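Local coordinates for phosphate-specific transport system accessory protein PhoU homolog (Streptococcus pneumoniae, PDB 2I0M) that probably takes part in regulating phosphate uptake, as a homodimeric, all-helical member of the PhoU family that binds zinc ions, at residues S28-A33 and A98-A103; L32-K37 and T181-I186; E40-I45 and A103-K108; I146-K151 and N199-L204. All blocks are in the same frame, centred on the assembly; numbering follows the deposited sequence.

Contact 1. Residues S28-A33 and A98-A103; sequences SKALLA and AGIAKA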
loop_
_atom_site.group_PDB
_atom_site.type_symbol
_atom_site.label_atom_id
_atom_site.label_comp_id
_atom_site.label_asym_id
_atom_site.label_seq_id
_atom_site.Cartn_x
_atom_site.Cartn_y
_atom_site.Cartn_z
ATOM N N SER A 28 -17.913 -5.916 -0.367
ATOM C CA SER A 28 -19.019 -6.880 -0.316
ATOM C C SER A 28 -19.675 -7.147 -1.688
ATOM O O SER A 28 -19.816 -8.304 -2.095
ATOM C CB SER A 28 -20.050 -6.420 0.709
ATOM O OG SER A 28 -21.196 -7.231 0.595
ATOM N N LYS A 29 -20.057 -6.072 -2.383
ATOM C CA LYS A 29 -20.522 -6.113 -3.789
ATOM C C LYS A 29 -19.505 -6.752 -4.765
ATOM O O LYS A 29 -19.882 -7.565 -5.603
ATOM C CB LYS A 29 -20.910 -4.696 -4.279
ATOM C CG LYS A 29 -22.398 -4.330 -4.138
ATOM C CD LYS A 29 -22.691 -2.802 -4.079
ATOM C CE LYS A 29 -21.688 -1.904 -4.870
ATOM N NZ LYS A 29 -21.788 -0.423 -4.522
ATOM N N ALA A 30 -18.230 -6.379 -4.655
ATOM C CA ALA A 30 -17.161 -6.986 -5.475
ATOM C C ALA A 30 -17.090 -8.510 -5.354
ATOM O O ALA A 30 -16.927 -9.216 -6.351
ATOM C CB ALA A 30 -15.784 -6.376 -5.137
ATOM N N LEU A 31 -17.195 -9.000 -4.121
ATOM C CA LEU A 31 -17.067 -10.422 -3.844
ATOM C C LEU A 31 -18.316 -11.186 -4.208
ATOM O O LEU A 31 -18.226 -12.344 -4.609
ATOM C CB LEU A 31 -16.661 -10.651 -2.381
ATOM C CG LEU A 31 -15.223 -10.161 -2.124
ATOM C CD1 LEU A 31 -14.887 -10.166 -0.638
ATOM C CD2 LEU A 31 -14.182 -10.966 -2.936
ATOM N N LEU A 32 -19.476 -10.541 -4.068
ATOM C CA LEU A 32 -20.730 -11.091 -4.574
ATOM C C LEU A 32 -20.714 -11.144 -6.097
ATOM O O LEU A 32 -21.114 -12.153 -6.677
ATOM C CB LEU A 32 -21.958 -10.304 -4.062
ATOM C CG LEU A 32 -23.320 -10.469 -4.767
ATOM C CD1 LEU A 32 -23.882 -11.909 -4.711
ATOM C CD2 LEU A 32 -24.341 -9.471 -4.223
ATOM N N ALA A 33 -20.260 -10.073 -6.749
ATOM C CA ALA A 33 -20.126 -10.090 -8.209
ATOM C C ALA A 33 -19.199 -11.216 -8.679
ATOM O O ALA A 33 -19.382 -11.742 -9.774
ATOM C CB ALA A 33 -19.665 -8.741 -8.754
ATOM N N ALA A 98 -12.378 -2.467 -7.053
ATOM C CA ALA A 98 -12.624 -2.248 -8.490
ATOM C C ALA A 98 -11.760 -3.174 -9.335
ATOM O O ALA A 98 -12.181 -3.596 -10.415
ATOM C CB ALA A 98 -12.365 -0.783 -8.896
ATOM N N GLY A 99 -10.554 -3.472 -8.845
ATOM C CA GLY A 99 -9.628 -4.388 -9.507
ATOM C C GLY A 99 -10.184 -5.795 -9.610
ATOM O O GLY A 99 -10.088 -6.414 -10.661
ATOM N N ILE A 100 -10.791 -6.279 -8.524
ATOM C CA ILE A 100 -11.489 -7.577 -8.492
ATOM C C ILE A 100 -12.680 -7.607 -9.466
ATOM O O ILE A 100 -12.928 -8.607 -10.152
ATOM C CB ILE A 100 -11.978 -7.921 -7.065
ATOM C CG1 ILE A 100 -10.798 -8.182 -6.136
ATOM C CG2 ILE A 100 -12.898 -9.142 -7.080
ATOM C CD1 ILE A 100 -11.185 -8.732 -4.734
ATOM N N ALA A 101 -13.406 -6.498 -9.519
ATOM C CA ALA A 101 -14.491 -6.352 -10.469
ATOM C C ALA A 101 -13.987 -6.436 -11.907
ATOM O O ALA A 101 -14.640 -7.052 -12.734
ATOM C CB ALA A 101 -15.259 -5.048 -10.219
ATOM N N LYS A 102 -12.822 -5.848 -12.197
ATOM C CA LYS A 102 -12.211 -5.953 -13.533
ATOM C C LYS A 102 -11.792 -7.382 -13.883
ATOM O O LYS A 102 -11.989 -7.827 -15.009
ATOM C CB LYS A 102 -11.013 -5.016 -13.686
ATOM C CG LYS A 102 -11.318 -3.554 -13.430
ATOM C CD LYS A 102 -10.113 -2.691 -13.742
ATOM C CE LYS A 102 -10.318 -1.266 -13.263
ATOM N NZ LYS A 102 -9.342 -0.346 -13.905
ATOM N N ALA A 103 -11.218 -8.095 -12.917
ATOM C CA ALA A 103 -10.853 -9.496 -13.116
ATOM C C ALA A 103 -12.081 -10.384 -13.398
ATOM O O ALA A 103 -11.974 -11.370 -14.115
ATOM C CB ALA A 103 -10.067 -10.019 -11.923
#
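Ala30 and Ile100 face each other where helix 5-35 and helix 74-105 lie side by side, the two segments running in the same general direction. The backbones are closest at Ala30 and Ala101, whose CA atoms are 5.7 Å apart, a spacing that small side chains at this point permit. Both segments are regular helix, so their peptide groups are bonded within each helix: Leu32 N to Ser28 O at 3.0 Å on one side, Lys102 N to Ala98 O at 2.9 Å on the other. No hydrogen bond crosses, and the meeting is wholly one of packing.

Ile100 supplies both points of touch, one from each branch. Its CG2 methyl lies 4.1 Å from Ala30 O and 4.4 Å from Ala30 CB, pressing against the helix backbone where alanine's short side chain lets it come near. The longer branch carries CD1 up to Leu31 CD2, 4.1 Å away. With CG1 anti to the carbonyl carbon (chi1 -68°), Ile100 sends its two branches to different neighbours. Leu31 starts out away from the other helix, and only the reach of leucine brings its CD2 methyl round to meet CD1, at a slant.

Other helices complete the surroundings. Ile100 also packs on His189 and Leu190 of helix 177-209, while Lys29, Leu32 and Ala33 touch Met41 of helix 39-66. This buried, apolar seam between the first and third of three successive long helices is characteristic of an up-down-up helical bundle, in which the first and third helices run parallel, as in a PhoU domain.

Contact 2. Residues L32-K37 and T181-I186; sequences LALASK and TQYLYI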
loop_
_atom_site.group_PDB
_atom_site.type_symbol
_atom_site.label_atom_id
_atom_site.label_comp_id
_atom_site.label_asym_id
_atom_site.label_seq_id
_atom_site.Cartn_x
_atom_site.Cartn_y
_atom_site.Cartn_z
ATOM N N LEU A 32 -19.476 -10.541 -4.068
ATOM C CA LEU A 32 -20.730 -11.091 -4.574
ATOM C C LEU A 32 -20.714 -11.144 -6.097
ATOM O O LEU A 32 -21.114 -12.153 -6.677
ATOM C CB LEU A 32 -21.958 -10.304 -4.062
ATOM C CG LEU A 32 -23.320 -10.469 -4.767
ATOM C CD1 LEU A 32 -23.882 -11.909 -4.711
ATOM C CD2 LEU A 32 -24.341 -9.471 -4.223
ATOM N N ALA A 33 -20.260 -10.073 -6.749
ATOM C CA ALA A 33 -20.126 -10.090 -8.209
ATOM C C ALA A 33 -19.199 -11.216 -8.679
ATOM O O ALA A 33 -19.382 -11.742 -9.774
ATOM C CB ALA A 33 -19.665 -8.741 -8.754
ATOM N N LEU A 34 -18.235 -11.588 -7.836
ATOM C CA LEU A 34 -17.292 -12.676 -8.112
ATOM C C LEU A 34 -17.914 -14.054 -7.904
ATOM O O LEU A 34 -17.710 -14.942 -8.728
ATOM C CB LEU A 34 -16.059 -12.564 -7.204
ATOM C CG LEU A 34 -14.703 -13.175 -7.582
ATOM C CD1 LEU A 34 -13.911 -13.440 -6.320
ATOM C CD2 LEU A 34 -14.773 -14.449 -8.407
ATOM N N ALA A 35 -18.630 -14.236 -6.792
ATOM C CA ALA A 35 -19.296 -15.503 -6.481
ATOM C C ALA A 35 -20.369 -15.835 -7.510
ATOM O O ALA A 35 -20.497 -16.986 -7.921
ATOM C CB ALA A 35 -19.906 -15.474 -5.081
ATOM N N SER A 36 -21.128 -14.823 -7.922
ATOM C CA SER A 36 -22.237 -15.016 -8.840
ATOM C C SER A 36 -21.874 -14.755 -10.300
ATOM O O SER A 36 -22.737 -14.847 -11.173
ATOM C CB SER A 36 -23.440 -14.161 -8.418
ATOM O OG SER A 36 -23.164 -12.780 -8.516
ATOM N N LYS A 37 -20.607 -14.436 -10.567
ATOM C CA LYS A 37 -20.139 -14.133 -11.933
ATOM C C LYS A 37 -20.988 -13.055 -12.620
ATOM O O LYS A 37 -21.297 -13.149 -13.812
ATOM C CB LYS A 37 -20.076 -15.411 -12.795
ATOM C CG LYS A 37 -18.702 -16.080 -12.845
ATOM C CD LYS A 37 -18.426 -16.904 -11.600
ATOM C CE LYS A 37 -16.948 -16.908 -11.258
ATOM N NZ LYS A 37 -16.699 -17.597 -9.962
ATOM N N THR A 181 -4.460 -16.470 -14.164
ATOM C CA THR A 181 -3.929 -15.106 -14.075
ATOM C C THR A 181 -4.924 -14.152 -13.402
ATOM O O THR A 181 -4.527 -13.285 -12.616
ATOM C CB THR A 181 -3.541 -14.574 -15.483
ATOM O OG1 THR A 181 -2.706 -15.530 -16.149
ATOM C CG2 THR A 181 -2.788 -13.264 -15.393
ATOM N N GLN A 182 -6.210 -14.334 -13.696
ATOM C CA GLN A 182 -7.266 -13.500 -13.127
ATOM C C GLN A 182 -7.486 -13.776 -11.636
ATOM O O GLN A 182 -7.619 -12.836 -10.842
ATOM C CB GLN A 182 -8.567 -13.632 -13.931
ATOM C CG GLN A 182 -8.488 -13.101 -15.377
ATOM C CD GLN A 182 -7.930 -11.674 -15.481
ATOM O OE1 GLN A 182 -8.320 -10.779 -14.725
ATOM N NE2 GLN A 182 -7.019 -11.462 -16.426
ATOM N N TYR A 183 -7.503 -15.053 -11.255
ATOM C CA TYR A 183 -7.572 -15.433 -9.843
ATOM C C TYR A 183 -6.302 -15.099 -9.051
ATOM O O TYR A 183 -6.359 -14.933 -7.832
ATOM C CB TYR A 183 -7.931 -16.908 -9.684
ATOM C CG TYR A 183 -9.402 -17.181 -9.863
ATOM C CD1 TYR A 183 -10.291 -17.001 -8.809
ATOM C CD2 TYR A 183 -9.911 -17.620 -11.088
ATOM C CE1 TYR A 183 -11.649 -17.254 -8.963
ATOM C CE2 TYR A 183 -11.267 -17.867 -11.253
ATOM C CZ TYR A 183 -12.130 -17.681 -10.185
ATOM O OH TYR A 183 -13.477 -17.921 -10.337
ATOM N N LEU A 184 -5.163 -14.996 -9.730
ATOM C CA LEU A 184 -3.960 -14.488 -9.079
ATOM C C LEU A 184 -4.142 -13.016 -8.711
ATOM O O LEU A 184 -3.854 -12.631 -7.576
ATOM C CB LEU A 184 -2.692 -14.702 -9.926
ATOM C CG LEU A 184 -2.135 -16.133 -10.023
ATOM C CD1 LEU A 184 -0.881 -16.183 -10.899
ATOM C CD2 LEU A 184 -1.852 -16.758 -8.650
ATOM N N TYR A 185 -4.640 -12.210 -9.655
ATOM C CA TYR A 185 -4.905 -10.789 -9.396
ATOM C C TYR A 185 -5.890 -10.626 -8.255
ATOM O O TYR A 185 -5.638 -9.850 -7.338
ATOM C CB TYR A 185 -5.453 -10.074 -10.628
ATOM C CG TYR A 185 -4.553 -10.106 -11.842
ATOM C CD1 TYR A 185 -3.158 -10.139 -11.712
ATOM C CD2 TYR A 185 -5.094 -10.057 -13.125
ATOM C CE1 TYR A 185 -2.341 -10.156 -12.827
ATOM C CE2 TYR A 185 -4.281 -10.074 -14.247
ATOM C CZ TYR A 185 -2.909 -10.118 -14.093
ATOM O OH TYR A 185 -2.096 -10.139 -15.210
ATOM N N ILE A 186 -6.994 -11.377 -8.307
ATOM C CA ILE A 186 -8.044 -11.298 -7.303
ATOM C C ILE A 186 -7.492 -11.494 -5.895
ATOM O O ILE A 186 -7.793 -10.709 -4.989
ATOM C CB ILE A 186 -9.196 -12.309 -7.585
ATOM C CG1 ILE A 186 -10.046 -11.813 -8.754
ATOM C CG2 ILE A 186 -10.054 -12.521 -6.333
ATOM C CD1 ILE A 186 -10.818 -12.892 -9.472
#
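Tyr183 and Ile186 of helix 177-209 meet Leu34 and Lys37 at the C-terminal end of helix 5-35, a helix-to-helix packing between the chain's two PhoU helical bundles. The segments run roughly antiparallel and stay well apart, with the CA atoms of Leu34 and Ile186 9.4 Å from each other, so long side chains must bridge the gap.

Tyr183 comes first. Its hydroxyl accepts a hydrogen bond of 3.3 Å from Lys37 NZ, the lysine chain crossing the tyrosine at about a right angle. Lys37 follows the helix with a positive phi (53°), and bends at chi2 and chi3 bring its ammonium group back to Leu34 O, 3.1 Å from NZ; the same nitrogen thus ties a carbonyl at the helix end to the phenol. The tyrosine ring suits this place because it offers carbon to Leu34, whose CD2 is 4.2 Å from Tyr183 CE1, and a polar atom to the lysine. Leu119 of helix 117-136 packs against both Leu34 and Tyr183.

One turn on, Ile186 meets the other leucine branch. Leu34 extends with CG anti to the backbone N (chi1 -156°), and Leu34 CD1 and Ile186 CG2 touch tip to tip at 4.0 Å.

Contact 3. Residues E40-I45 and A103-K108; sequences EMAELI and AVLQLK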
loop_
_atom_site.group_PDB
_atom_site.type_symbol
_atom_site.label_atom_id
_atom_site.label_comp_id
_atom_site.label_asym_id
_atom_site.label_seq_id
_atom_site.Cartn_x
_atom_site.Cartn_y
_atom_site.Cartn_z
ATOM N N GLU A 40 -22.227 -7.535 -14.930
ATOM C CA GLU A 40 -22.915 -6.250 -14.931
ATOM C C GLU A 40 -22.687 -5.503 -13.618
ATOM O O GLU A 40 -22.438 -4.300 -13.628
ATOM C CB GLU A 40 -24.405 -6.440 -15.232
ATOM C CG GLU A 40 -24.643 -7.249 -16.499
ATOM C CD GLU A 40 -26.064 -7.161 -16.999
ATOM O OE1 GLU A 40 -26.257 -6.984 -18.229
ATOM O OE2 GLU A 40 -26.989 -7.270 -16.164
ATOM N N MET A 41 -22.751 -6.224 -12.499
ATOM C CA MET A 41 -22.467 -5.652 -11.178
ATOM C C MET A 41 -21.010 -5.224 -11.077
ATOM O O MET A 41 -20.702 -4.214 -10.446
ATOM C CB MET A 41 -22.799 -6.655 -10.069
ATOM C CG MET A 41 -22.860 -6.084 -8.649
ATOM S SD MET A 41 -22.895 -7.433 -7.437
ATOM C CE MET A 41 -23.559 -6.615 -5.996
ATOM N N ALA A 42 -20.119 -5.994 -11.701
ATOM C CA ALA A 42 -18.713 -5.631 -11.785
ATOM C C ALA A 42 -18.535 -4.268 -12.451
ATOM O O ALA A 42 -17.749 -3.444 -11.971
ATOM C CB ALA A 42 -17.914 -6.702 -12.517
ATOM N N GLU A 43 -19.276 -4.036 -13.539
ATOM C CA GLU A 43 -19.188 -2.787 -14.304
ATOM C C GLU A 43 -19.643 -1.560 -13.519
ATOM O O GLU A 43 -19.061 -0.492 -13.649
ATOM C CB GLU A 43 -19.989 -2.878 -15.617
ATOM C CG GLU A 43 -19.137 -2.883 -16.873
ATOM C CD GLU A 43 -19.719 -2.006 -17.984
ATOM O OE1 GLU A 43 -20.215 -0.897 -17.676
ATOM O OE2 GLU A 43 -19.669 -2.413 -19.169
ATOM N N LEU A 44 -20.705 -1.717 -12.731
ATOM C CA LEU A 44 -21.203 -0.642 -11.874
ATOM C C LEU A 44 -20.197 -0.321 -10.763
ATOM O O LEU A 44 -20.022 0.843 -10.397
ATOM C CB LEU A 44 -22.593 -0.974 -11.300
ATOM C CG LEU A 44 -23.726 -1.363 -12.278
ATOM C CD1 LEU A 44 -24.950 -1.905 -11.543
ATOM C CD2 LEU A 44 -24.133 -0.231 -13.254
ATOM N N ILE A 45 -19.511 -1.342 -10.254
ATOM C CA ILE A 45 -18.434 -1.126 -9.271
ATOM C C ILE A 45 -17.295 -0.297 -9.875
ATOM O O ILE A 45 -16.746 0.605 -9.220
ATOM C CB ILE A 45 -17.837 -2.458 -8.759
ATOM C CG1 ILE A 45 -18.847 -3.195 -7.876
ATOM C CG2 ILE A 45 -16.494 -2.215 -8.026
ATOM C CD1 ILE A 45 -18.691 -4.700 -7.897
ATOM N N ALA A 103 -11.218 -8.095 -12.917
ATOM C CA ALA A 103 -10.853 -9.496 -13.116
ATOM C C ALA A 103 -12.081 -10.384 -13.398
ATOM O O ALA A 103 -11.974 -11.370 -14.115
ATOM C CB ALA A 103 -10.067 -10.019 -11.923
ATOM N N VAL A 104 -13.234 -10.021 -12.831
ATOM C CA VAL A 104 -14.490 -10.739 -13.054
ATOM C C VAL A 104 -14.951 -10.614 -14.507
ATOM O O VAL A 104 -15.595 -11.516 -15.031
ATOM C CB VAL A 104 -15.610 -10.276 -12.065
ATOM C CG1 VAL A 104 -16.995 -10.781 -12.500
ATOM C CG2 VAL A 104 -15.292 -10.731 -10.636
ATOM N N LEU A 105 -14.608 -9.501 -15.152
ATOM C CA LEU A 105 -14.947 -9.275 -16.563
ATOM C C LEU A 105 -14.068 -10.103 -17.499
ATOM O O LEU A 105 -14.419 -10.329 -18.656
ATOM C CB LEU A 105 -14.800 -7.795 -16.932
ATOM C CG LEU A 105 -15.552 -6.706 -16.169
ATOM C CD1 LEU A 105 -15.140 -5.346 -16.716
ATOM C CD2 LEU A 105 -17.051 -6.893 -16.270
ATOM N N GLN A 106 -12.929 -10.546 -16.987
ATOM C CA GLN A 106 -11.964 -11.304 -17.765
ATOM C C GLN A 106 -12.153 -12.806 -17.569
ATOM O O GLN A 106 -11.513 -13.618 -18.251
ATOM C CB GLN A 106 -10.537 -10.873 -17.400
ATOM C CG GLN A 106 -10.254 -9.382 -17.614
ATOM C CD GLN A 106 -10.337 -8.974 -19.078
ATOM O OE1 GLN A 106 -9.393 -9.159 -19.841
ATOM N NE2 GLN A 106 -11.472 -8.408 -19.472
ATOM N N LEU A 107 -13.043 -13.167 -16.646
ATOM C CA LEU A 107 -13.321 -14.570 -16.370
ATOM C C LEU A 107 -14.136 -15.238 -17.482
ATOM O O LEU A 107 -15.106 -14.673 -17.994
ATOM C CB LEU A 107 -14.003 -14.749 -15.010
ATOM C CG LEU A 107 -13.131 -14.574 -13.758
ATOM C CD1 LEU A 107 -13.950 -14.793 -12.492
ATOM C CD2 LEU A 107 -11.920 -15.503 -13.776
ATOM N N LYS A 108 -13.710 -16.441 -17.849
ATOM C CA LYS A 108 -14.406 -17.255 -18.841
ATOM C C LYS A 108 -14.980 -18.491 -18.169
ATOM O O LYS A 108 -14.351 -19.089 -17.290
ATOM C CB LYS A 108 -13.467 -17.663 -19.984
ATOM C CG LYS A 108 -12.747 -16.507 -20.677
ATOM C CD LYS A 108 -13.662 -15.755 -21.643
ATOM C CE LYS A 108 -12.880 -14.753 -22.488
ATOM N NZ LYS A 108 -12.335 -13.623 -21.679
#
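Ala42 of helix 39-66 sets its single methyl group against two branched side chains, Val104 and Leu105, at the C-terminal end of helix 74-105. The packing is entirely apolar: Ala42 CB lies 3.9 Å from Leu105 CD2 and 4.2 Å from Val104 CG1. Valine's torsion turns CG1 anti to the backbone N (chi1 167°), while Leu105 reaches in from the next position along the helix. Alanine suits the centre because its short side chain lets the helices come close, the nearest CA atoms being those of Ala42 and Val104 at 6.7 Å. The methyl also packs on Ala101 of helix 74-105, about one turn before Val104.

The hydrogen bonds nearby each join a side chain to the backbone. No such bond passes directly from one segment to the other, but Lys39 NZ, just before 40-45, bonds to Leu107 O beyond the helical turns of 103-108. At the start of helix 39-66, Asp38 OD2 accepts from Met41 N.

A further apolar contact extends the seam, Val104 touching Leu34 on helix 5-35. Three helices therefore converge here, an arrangement typical of one end of the antiparallel helical bundle in a PhoU domain.

Contact 4. Residues I146-K151 and N199-L204; sequences ISIAQK and NICERL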
loop_
_atom_site.group_PDB
_atom_site.type_symbol
_atom_site.label_atom_id
_atom_site.label_comp_id
_atom_site.label_asym_id
_atom_site.label_seq_id
_atom_site.Cartn_x
_atom_site.Cartn_y
_atom_site.Cartn_z
ATOM N N ILE A 146 -4.896 -3.382 17.171
ATOM C CA ILE A 146 -3.825 -4.382 17.134
ATOM C C ILE A 146 -4.352 -5.804 16.887
ATOM O O ILE A 146 -3.788 -6.537 16.060
ATOM C CB ILE A 146 -2.974 -4.338 18.424
ATOM C CG1 ILE A 146 -2.162 -3.039 18.476
ATOM C CG2 ILE A 146 -2.066 -5.569 18.533
ATOM C CD1 ILE A 146 -1.509 -2.759 19.819
ATOM N N SER A 147 -5.421 -6.189 17.591
ATOM C CA SER A 147 -6.037 -7.492 17.363
ATOM C C SER A 147 -6.572 -7.648 15.920
ATOM O O SER A 147 -6.404 -8.712 15.316
ATOM C CB SER A 147 -7.106 -7.806 18.419
ATOM O OG SER A 147 -8.185 -6.891 18.319
ATOM N N ILE A 148 -7.165 -6.591 15.360
ATOM C CA ILE A 148 -7.590 -6.602 13.946
ATOM C C ILE A 148 -6.425 -6.782 12.960
ATOM O O ILE A 148 -6.503 -7.620 12.044
ATOM C CB ILE A 148 -8.416 -5.346 13.575
ATOM C CG1 ILE A 148 -9.745 -5.333 14.358
ATOM C CG2 ILE A 148 -8.668 -5.271 12.047
ATOM C CD1 ILE A 148 -10.386 -3.974 14.429
ATOM N N ALA A 149 -5.357 -6.001 13.156
ATOM C CA ALA A 149 -4.149 -6.074 12.325
ATOM C C ALA A 149 -3.577 -7.480 12.289
ATOM O O ALA A 149 -3.113 -7.924 11.242
ATOM C CB ALA A 149 -3.077 -5.079 12.807
ATOM N N GLN A 150 -3.614 -8.163 13.434
ATOM C CA GLN A 150 -3.062 -9.515 13.594
ATOM C C GLN A 150 -3.704 -10.573 12.694
ATOM O O GLN A 150 -3.040 -11.529 12.291
ATOM C CB GLN A 150 -3.180 -9.957 15.054
ATOM C CG GLN A 150 -2.172 -9.295 15.973
ATOM C CD GLN A 150 -2.372 -9.657 17.435
ATOM O OE1 GLN A 150 -3.506 -9.828 17.905
ATOM N NE2 GLN A 150 -1.262 -9.771 18.167
ATOM N N LYS A 151 -4.992 -10.404 12.392
ATOM C CA LYS A 151 -5.706 -11.314 11.480
ATOM C C LYS A 151 -5.176 -11.310 10.042
ATOM O O LYS A 151 -5.513 -12.191 9.261
ATOM C CB LYS A 151 -7.205 -11.035 11.495
ATOM C CG LYS A 151 -7.859 -11.368 12.822
ATOM C CD LYS A 151 -9.329 -10.970 12.817
ATOM C CE LYS A 151 -9.993 -11.366 14.129
ATOM N NZ LYS A 151 -11.455 -11.516 13.934
ATOM N N ASN A 199 -2.539 -1.166 8.080
ATOM C CA ASN A 199 -2.071 0.201 8.072
ATOM C C ASN A 199 -2.988 1.187 8.826
ATOM O O ASN A 199 -2.491 2.055 9.527
ATOM C CB ASN A 199 -1.822 0.678 6.635
ATOM C CG ASN A 199 -0.549 0.079 6.012
ATOM O OD1 ASN A 199 -0.460 -0.092 4.782
ATOM N ND2 ASN A 199 0.434 -0.231 6.849
ATOM N N ILE A 200 -4.308 1.044 8.721
ATOM C CA ILE A 200 -5.210 1.985 9.404
ATOM C C ILE A 200 -5.186 1.701 10.901
ATOM O O ILE A 200 -5.178 2.624 11.717
ATOM C CB ILE A 200 -6.648 1.987 8.835
ATOM C CG1 ILE A 200 -6.652 2.373 7.350
ATOM C CG2 ILE A 200 -7.538 2.962 9.617
ATOM C CD1 ILE A 200 -7.978 2.151 6.652
ATOM N N CYS A 201 -5.106 0.413 11.232
ATOM C CA CYS A 201 -4.859 -0.071 12.590
ATOM C C CYS A 201 -3.627 0.536 13.268
ATOM O O CYS A 201 -3.715 0.984 14.395
ATOM C CB CYS A 201 -4.810 -1.606 12.607
ATOM S SG CYS A 201 -6.415 -2.406 12.281
ATOM N N GLU A 202 -2.486 0.547 12.578
ATOM C CA GLU A 202 -1.248 1.158 13.095
ATOM C C GLU A 202 -1.393 2.659 13.348
ATOM O O GLU A 202 -0.885 3.177 14.330
ATOM C CB GLU A 202 -0.075 0.931 12.140
ATOM C CG GLU A 202 0.267 -0.532 11.889
ATOM C CD GLU A 202 1.508 -0.711 11.019
ATOM O OE1 GLU A 202 2.442 -1.407 11.455
ATOM O OE2 GLU A 202 1.549 -0.162 9.894
ATOM N N ARG A 203 -2.079 3.344 12.445
ATOM C CA ARG A 203 -2.429 4.759 12.598
ATOM C C ARG A 203 -3.246 4.997 13.870
ATOM O O ARG A 203 -3.099 6.016 14.540
ATOM C CB ARG A 203 -3.246 5.213 11.374
ATOM C CG ARG A 203 -3.228 6.694 11.104
ATOM C CD ARG A 203 -1.990 7.132 10.290
ATOM N NE ARG A 203 -1.038 7.839 11.138
ATOM C CZ ARG A 203 0.009 8.535 10.710
ATOM N NH1 ARG A 203 0.270 8.656 9.415
ATOM N NH2 ARG A 203 0.791 9.124 11.607
ATOM N N LEU A 204 -4.118 4.045 14.178
ATOM C CA LEU A 204 -4.914 4.077 15.405
ATOM C C LEU A 204 -4.014 3.902 16.640
ATOM O O LEU A 204 -4.217 4.576 17.659
ATOM C CB LEU A 204 -5.995 2.995 15.338
ATOM C CG LEU A 204 -7.439 3.181 15.825
ATOM C CD1 LEU A 204 -7.892 4.641 15.817
ATOM C CD2 LEU A 204 -8.393 2.298 14.975
#
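Cys201 of helix 177-209 meets Ile148 and Ala149 of the short helix 142-150, and through its sulfur and CB it makes every close contact between the two segments. The SG atom lies 3.7 Å from Ile148 CG2 and 3.8 Å from Ile148 CB, against the side of the isoleucine where it branches. Cys201 CB meanwhile meets Ala149 CB at 3.9 Å. Small residues at both of these positions let the backbones approach, the CA atoms of Ala149 and Cys201 being 6.1 Å apart. Sulfur is also 3.8 Å from Ala149 N, but that is simple packing without a hydrogen bond.

The torsions explain which atoms meet. In Cys201, SG stands anti to the carbonyl carbon (chi1 -69°), and in Ile148 the CG2 methyl is anti to the backbone N, which turns it to the sulfur. Outward from this pair, Ile148 rests on Asp132 and Ala136 of helix 117-136, and Cys201 also touches Ala145, so Ile148, Ala149 and Ala145 pack against the cysteine.

On neighbouring positions of helix 177-209 the polar residues look elsewhere. Asn199 ND2 bonds to Glu202 OE2 at 3.2 Å, a bent link (141°), and Glu202 OE1 accepts from Leu215 N near the end of the chain. Farther round, Arg203 forms a salt bridge with Glu60 of the second subunit. The side chain of Ala149 lies about 10 Å from a bound zinc ion. Such antiparallel packing of a short helix on a long one belongs to the helical bundle of the second PhoU domain.

Contacts 1, 2 and 3 form one cluster, their centres 7 to 8 Å apart, on one side of the chain's centre. Contacts 1 and 2 both draw on helix 5-35, contacts 1 and 3 on helix 74-105; Ala103 CB to Ile186 CG1, at 3.6 Å, joins contact 1 to contact 2, and Ala30 CA to Ile45 CD1, at 3.7 Å, joins contact 1 to contact 3. Contact 4 stands on the opposite side, 24 to 30 Å away between centres, yet shares helix 177-209 with contact 2, so that this long helix spans both regions. Zinc ions lie about 13 Å from the side chain of Ile100 and about 10 Å from that of Ala149.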